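Local structure of CELL division protein FTSZ (Haloferax volcanii, 4B46) at residues Val131-Leu137 with Val161-Phe167; Val228-Gly232 with Arg282-Cys287. The protein binds GTP as a tubulin-like cytoskeletal protein and controls cell shape, being essential for the rod-shaped cells needed for efficient swimming. One frame throughout, in Å; residues are numbered along the deposited sequence.

Contact 1 of 2, residues Val131-Leu137 with Val161-Phe167; sequences VYGLGIL and VDNLLVF
Asp-162 holds CG beside its own backbone N (chi1 -62°), and this turns the carboxylate back onto Val-131. Leu-164 extends CG away from its N (chi1 178°) and brings CD1 in against Gly-133 and Gly-135. The two strands belong to a beta-alpha-beta unit of the Rossmann-like GTPase domain. Helix 144-160 makes the crossover between these parallel strands, and Ile-136 lines the GDP pocket.

Val-131 is gripped twice. Its N gives a nearly straight bond of 2.6 Å to Asp-162 OD2, and its O accepts from Asp-162 N at 2.8 Å. Asp-162 OD1 makes a salt bridge with Lys-124 of helix 111-126. With an alanine here, the Val-131 amide would probably lose its acceptor and Lys-124 its charged mate.

Further along, the ladder alternates. Gly-133 N donates to Asn-163 O and Gly-133 O accepts from Leu-165 N; Gly-135 repeats this with Leu-165 O and Phe-167 N. Leu-164 CD1 lies 3.6 Å from Gly-133 C and crowds the place where a CB on Gly-133 would stand. On the other face, Tyr-132 sets its ring obliquely beside Asn-163, CD1 to CB 3.8 Å, with ring and amide planes 73° apart. Asn-163 OD1 pairs with Ser-229.

At the far end, Leu-137 N bonds to Phe-167 O at 2.8 Å, and Leu-137 CD1 rests 3.8 Å from Val-166 CG1.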
loop_
_atom_site.group_PDB
_atom_site.type_symbol
_atom_site.label_atom_id
_atom_site.label_comp_id
_atom_site.label_asym_id
_atom_site.label_seq_id
_atom_site.Cartn_x
_atom_site.Cartn_y
_atom_site.Cartn_z
ATOM N N VAL A 131 3.166 -6.925 10.110
ATOM C CA VAL A 131 3.666 -6.982 8.744
ATOM C C VAL A 131 2.490 -6.776 7.800
ATOM O O VAL A 131 1.575 -7.603 7.735
ATOM C CB VAL A 131 4.359 -8.340 8.428
ATOM C CG1 VAL A 131 4.741 -8.440 6.944
ATOM C CG2 VAL A 131 5.590 -8.562 9.349
ATOM N N TYR A 132 2.498 -5.655 7.096
ATOM C CA TYR A 132 1.424 -5.350 6.160
ATOM C C TYR A 132 1.896 -5.539 4.731
ATOM O O TYR A 132 3.101 -5.518 4.446
ATOM C CB TYR A 132 0.916 -3.919 6.354
ATOM C CG TYR A 132 0.471 -3.631 7.773
ATOM C CD1 TYR A 132 -0.518 -4.391 8.377
ATOM C CD2 TYR A 132 1.060 -2.613 8.509
ATOM C CE1 TYR A 132 -0.919 -4.135 9.683
ATOM C CE2 TYR A 132 0.665 -2.343 9.802
ATOM C CZ TYR A 132 -0.319 -3.115 10.386
ATOM O OH TYR A 132 -0.712 -2.852 11.678
ATOM N N GLY A 133 0.930 -5.754 3.848
ATOM C CA GLY A 133 1.176 -5.834 2.417
ATOM C C GLY A 133 0.545 -4.635 1.729
ATOM O O GLY A 133 -0.463 -4.095 2.198
ATOM N N LEU A 134 1.175 -4.173 0.654
ATOM C CA LEU A 134 0.509 -3.277 -0.293
ATOM C C LEU A 134 0.546 -3.989 -1.630
ATOM O O LEU A 134 1.600 -4.074 -2.261
ATOM C CB LEU A 134 1.210 -1.916 -0.388
ATOM C CG LEU A 134 0.720 -0.931 -1.468
ATOM C CD1 LEU A 134 -0.793 -0.826 -1.515
ATOM C CD2 LEU A 134 1.326 0.445 -1.243
ATOM N N GLY A 135 -0.596 -4.543 -2.025
ATOM C CA GLY A 135 -0.695 -5.330 -3.234
ATOM C C GLY A 135 -1.289 -4.477 -4.334
ATOM O O GLY A 135 -2.308 -3.817 -4.131
ATOM N N ILE A 136 -0.640 -4.467 -5.493
ATOM C CA ILE A 136 -1.101 -3.659 -6.607
ATOM C C ILE A 136 -1.672 -4.560 -7.703
ATOM O O ILE A 136 -0.945 -5.377 -8.286
ATOM C CB ILE A 136 0.044 -2.808 -7.162
ATOM C CG1 ILE A 136 0.530 -1.819 -6.100
ATOM C CG2 ILE A 136 -0.388 -2.122 -8.455
ATOM C CD1 ILE A 136 1.882 -1.189 -6.401
ATOM N N LEU A 137 -2.977 -4.432 -7.957
ATOM C CA LEU A 137 -3.665 -5.287 -8.922
ATOM C C LEU A 137 -3.442 -4.791 -10.336
ATOM O O LEU A 137 -3.255 -3.592 -10.549
ATOM C CB LEU A 137 -5.171 -5.355 -8.623
ATOM C CG LEU A 137 -5.514 -5.842 -7.217
ATOM C CD1 LEU A 137 -7.033 -5.959 -7.024
ATOM C CD2 LEU A 137 -4.822 -7.154 -6.930
ATOM N N VAL A 161 -0.098 -11.730 5.555
ATOM C CA VAL A 161 0.108 -10.434 6.197
ATOM C C VAL A 161 -0.928 -10.178 7.291
ATOM O O VAL A 161 -1.983 -10.812 7.324
ATOM C CB VAL A 161 0.030 -9.288 5.183
ATOM C CG1 VAL A 161 1.218 -9.349 4.224
ATOM C CG2 VAL A 161 -1.296 -9.334 4.413
ATOM N N ASP A 162 -0.645 -9.230 8.174
ATOM C CA ASP A 162 -1.653 -8.825 9.163
ATOM C C ASP A 162 -2.821 -8.075 8.517
ATOM O O ASP A 162 -3.936 -8.085 9.030
ATOM C CB ASP A 162 -1.008 -8.007 10.276
ATOM C CG ASP A 162 0.036 -8.811 11.034
ATOM O OD1 ASP A 162 -0.324 -9.880 11.561
ATOM O OD2 ASP A 162 1.214 -8.407 11.056
ATOM N N ASN A 163 -2.556 -7.449 7.375
ATOM C CA ASN A 163 -3.578 -6.741 6.616
ATOM C C ASN A 163 -3.021 -6.453 5.234
ATOM O O ASN A 163 -1.847 -6.125 5.078
ATOM C CB ASN A 163 -3.978 -5.423 7.304
ATOM C CG ASN A 163 -5.303 -4.862 6.780
ATOM O OD1 ASN A 163 -5.419 -4.463 5.608
ATOM N ND2 ASN A 163 -6.309 -4.828 7.655
ATOM N N LEU A 164 -3.862 -6.593 4.222
ATOM C CA LEU A 164 -3.418 -6.328 2.869
ATOM C C LEU A 164 -4.094 -5.072 2.342
ATOM O O LEU A 164 -5.283 -5.076 2.058
ATOM C CB LEU A 164 -3.705 -7.527 1.959
ATOM C CG LEU A 164 -3.304 -7.291 0.502
ATOM C CD1 LEU A 164 -1.795 -7.039 0.401
ATOM C CD2 LEU A 164 -3.734 -8.470 -0.367
ATOM N N LEU A 165 -3.330 -3.989 2.265
ATOM C CA LEU A 165 -3.785 -2.758 1.644
ATOM C C LEU A 165 -3.703 -2.976 0.142
ATOM O O LEU A 165 -2.701 -3.493 -0.354
ATOM C CB LEU A 165 -2.868 -1.581 2.015
ATOM C CG LEU A 165 -2.631 -1.060 3.454
ATOM C CD1 LEU A 165 -3.802 -0.251 3.964
ATOM C CD2 LEU A 165 -2.273 -2.135 4.464
ATOM N N VAL A 166 -4.739 -2.571 -0.585
ATOM C CA VAL A 166 -4.796 -2.843 -2.024
ATOM C C VAL A 166 -4.927 -1.559 -2.844
ATOM O O VAL A 166 -5.691 -0.650 -2.493
ATOM C CB VAL A 166 -5.954 -3.813 -2.361
ATOM C CG1 VAL A 166 -6.082 -4.053 -3.888
ATOM C CG2 VAL A 166 -5.780 -5.129 -1.617
ATOM N N PHE A 167 -4.161 -1.492 -3.927
ATOM C CA PHE A 167 -4.340 -0.474 -4.951
ATOM C C PHE A 167 -4.573 -1.191 -6.280
ATOM O O PHE A 167 -3.759 -2.021 -6.693
ATOM C CB PHE A 167 -3.123 0.458 -5.034
ATOM C CG PHE A 167 -3.320 1.617 -5.971
ATOM C CD1 PHE A 167 -3.070 1.480 -7.330
ATOM C CD2 PHE A 167 -3.772 2.842 -5.492
ATOM C CE1 PHE A 167 -3.262 2.544 -8.201
ATOM C CE2 PHE A 167 -3.971 3.912 -6.351
ATOM C CZ PHE A 167 -3.714 3.762 -7.712
#

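Contact 2 of 2, residues Val228-Gly232 with Arg282-Cys287; sequences VSTVG and RLTLPC
Thr-230, Thr-284 and Val-231 bury the most surface where strand 228-237 meets the loop 282-287, both parts of the CetZ C-terminal domain. Thr-230 has the most surface covered by the loop. Its OG1 points away from its own backbone N (chi1 -174°) and donates to Leu-285 O at 2.7 Å. The bond arrives from the side of this carbonyl, at a C=O...O angle of 116°, and tilted from its plane. The methyl of Thr-230 goes a different way. Its CG2 packs against Cys-287 SG at 3.8 Å.

Thr-284 pairs with both the N and the O of Val-231. Its OG1 accepts from Val-231 N at 2.9 Å, and its own N donates to Val-231 O at 3.0 Å. A side chain and a backbone amide of an irregular loop thus satisfy both polar backbone atoms of Val-231. The Thr-284 hydroxyl also meets Val-166 O. Thr-284 CG2 lies 3.8 Å from Val-231 CB. A water lies within hydrogen-bonding distance of Val-231 O and Arg-282 O.

Leucines close the two flanks. Leu-283 CD2 sits 3.5 Å from Gly-232 CA, where a side chain would be tight. Leu-285 crosses Val-228 at about a right angle, CD2 to CG1 3.6 Å.

Within the sheet, strand 228-237 lies between the parallel strand 163-168 and the antiparallel strand 339-347. The loop follows helix 265-280 and leads towards strand 294-301. Phe-194 of helix 179-198 packs on both Val-231 and Thr-284.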
loop_
_atom_site.group_PDB
_atom_site.type_symbol
_atom_site.label_atom_id
_atom_site.label_comp_id
_atom_site.label_asym_id
_atom_site.label_seq_id
_atom_site.Cartn_x
_atom_site.Cartn_y
_atom_site.Cartn_z
ATOM N N VAL A 228 -8.634 -7.266 3.833
ATOM C CA VAL A 228 -8.271 -6.314 2.792
ATOM C C VAL A 228 -8.640 -4.894 3.204
ATOM O O VAL A 228 -9.710 -4.672 3.770
ATOM C CB VAL A 228 -9.018 -6.668 1.483
ATOM C CG1 VAL A 228 -8.809 -5.599 0.432
ATOM C CG2 VAL A 228 -8.567 -8.026 0.964
ATOM N N SER A 229 -7.766 -3.930 2.918
ATOM C CA SER A 229 -8.088 -2.525 3.158
ATOM C C SER A 229 -8.050 -1.687 1.892
ATOM O O SER A 229 -7.352 -2.013 0.937
ATOM C CB SER A 229 -7.161 -1.906 4.201
ATOM O OG SER A 229 -7.283 -2.589 5.426
ATOM N N THR A 230 -8.800 -0.593 1.909
ATOM C CA THR A 230 -8.860 0.332 0.781
ATOM C C THR A 230 -8.744 1.752 1.325
ATOM O O THR A 230 -9.089 2.018 2.484
ATOM C CB THR A 230 -10.169 0.144 -0.036
ATOM O OG1 THR A 230 -10.147 0.962 -1.223
ATOM C CG2 THR A 230 -11.417 0.489 0.802
ATOM N N VAL A 231 -8.247 2.670 0.502
ATOM C CA VAL A 231 -8.072 4.046 0.946
ATOM C C VAL A 231 -8.811 5.062 0.070
ATOM O O VAL A 231 -8.704 5.030 -1.155
ATOM C CB VAL A 231 -6.566 4.408 1.053
ATOM C CG1 VAL A 231 -6.367 5.898 1.209
ATOM C CG2 VAL A 231 -5.934 3.663 2.230
ATOM N N GLY A 232 -9.566 5.957 0.713
ATOM C CA GLY A 232 -10.187 7.076 0.020
ATOM C C GLY A 232 -9.384 8.331 0.269
ATOM O O GLY A 232 -8.688 8.422 1.281
ATOM N N ARG A 282 -12.956 8.117 -5.886
ATOM C CA ARG A 282 -12.305 6.874 -6.290
ATOM C C ARG A 282 -11.401 6.337 -5.173
ATOM O O ARG A 282 -10.538 7.043 -4.652
ATOM C CB ARG A 282 -11.516 7.085 -7.578
ATOM C CG ARG A 282 -10.938 5.801 -8.183
ATOM C CD ARG A 282 -10.226 6.109 -9.479
ATOM N NE ARG A 282 -11.177 6.491 -10.517
ATOM C CZ ARG A 282 -10.966 7.454 -11.400
ATOM N NH1 ARG A 282 -9.829 8.138 -11.365
ATOM N NH2 ARG A 282 -11.893 7.738 -12.314
ATOM N N LEU A 283 -11.631 5.083 -4.802
ATOM C CA LEU A 283 -10.830 4.402 -3.791
ATOM C C LEU A 283 -9.645 3.673 -4.422
ATOM O O LEU A 283 -9.677 3.353 -5.601
ATOM C CB LEU A 283 -11.706 3.389 -3.064
ATOM C CG LEU A 283 -12.995 3.984 -2.486
ATOM C CD1 LEU A 283 -13.728 2.908 -1.719
ATOM C CD2 LEU A 283 -12.691 5.188 -1.586
ATOM N N THR A 284 -8.609 3.408 -3.632
ATOM C CA THR A 284 -7.460 2.646 -4.124
ATOM C C THR A 284 -7.948 1.297 -4.648
ATOM O O THR A 284 -7.570 0.870 -5.745
ATOM C CB THR A 284 -6.360 2.486 -3.033
ATOM O OG1 THR A 284 -6.892 1.820 -1.880
ATOM C CG2 THR A 284 -5.817 3.854 -2.618
ATOM N N LEU A 285 -8.818 0.653 -3.868
ATOM C CA LEU A 285 -9.583 -0.508 -4.313
ATOM C C LEU A 285 -11.072 -0.178 -4.288
ATOM O O LEU A 285 -11.647 -0.024 -3.220
ATOM C CB LEU A 285 -9.319 -1.731 -3.416
ATOM C CG LEU A 285 -10.221 -2.956 -3.670
ATOM C CD1 LEU A 285 -10.013 -3.562 -5.081
ATOM C CD2 LEU A 285 -10.015 -4.016 -2.593
ATOM N N PRO A 286 -11.706 -0.064 -5.468
ATOM C CA PRO A 286 -13.141 0.253 -5.476
ATOM C C PRO A 286 -13.969 -0.821 -4.777
ATOM O O PRO A 286 -13.671 -2.018 -4.891
ATOM C CB PRO A 286 -13.487 0.315 -6.973
ATOM C CG PRO A 286 -12.213 0.662 -7.630
ATOM C CD PRO A 286 -11.125 -0.038 -6.818
ATOM N N CYS A 287 -14.977 -0.380 -4.030
ATOM C CA CYS A 287 -15.883 -1.268 -3.315
ATOM C C CYS A 287 -17.010 -0.439 -2.722
ATOM O O CYS A 287 -16.979 0.787 -2.773
ATOM C CB CYS A 287 -15.143 -2.016 -2.196
ATOM S SG CYS A 287 -14.426 -0.960 -0.907
HETATM O O HOH W 1 -8.098 7.007 -3.181
#

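Contacts 1 and 2 are centred 11 Å apart and meet in one sheet, where strand 163-168 neighbours strand 228-237. Contact 1 belongs to the GTPase domain and contact 2 to the C-terminal domain. Two probable hydrogen bonds link them: Asn-163 OD1 to Ser-229 OG at 2.6 Å, and Val-166 O to Thr-284 OG1 at 2.8 Å. Packing adds to these, with Phe-167 CD2 3.6 Å from Thr-284 CB. Contact 1 reaches the nucleotide. The side chain of Ile-136 lies about 4 Å from the bound GDP and about 3 Å from that of Asn-169, a GTP-binding residue. Contact 2 stands further back, with the Thr-284 side chain about 11 Å from GDP.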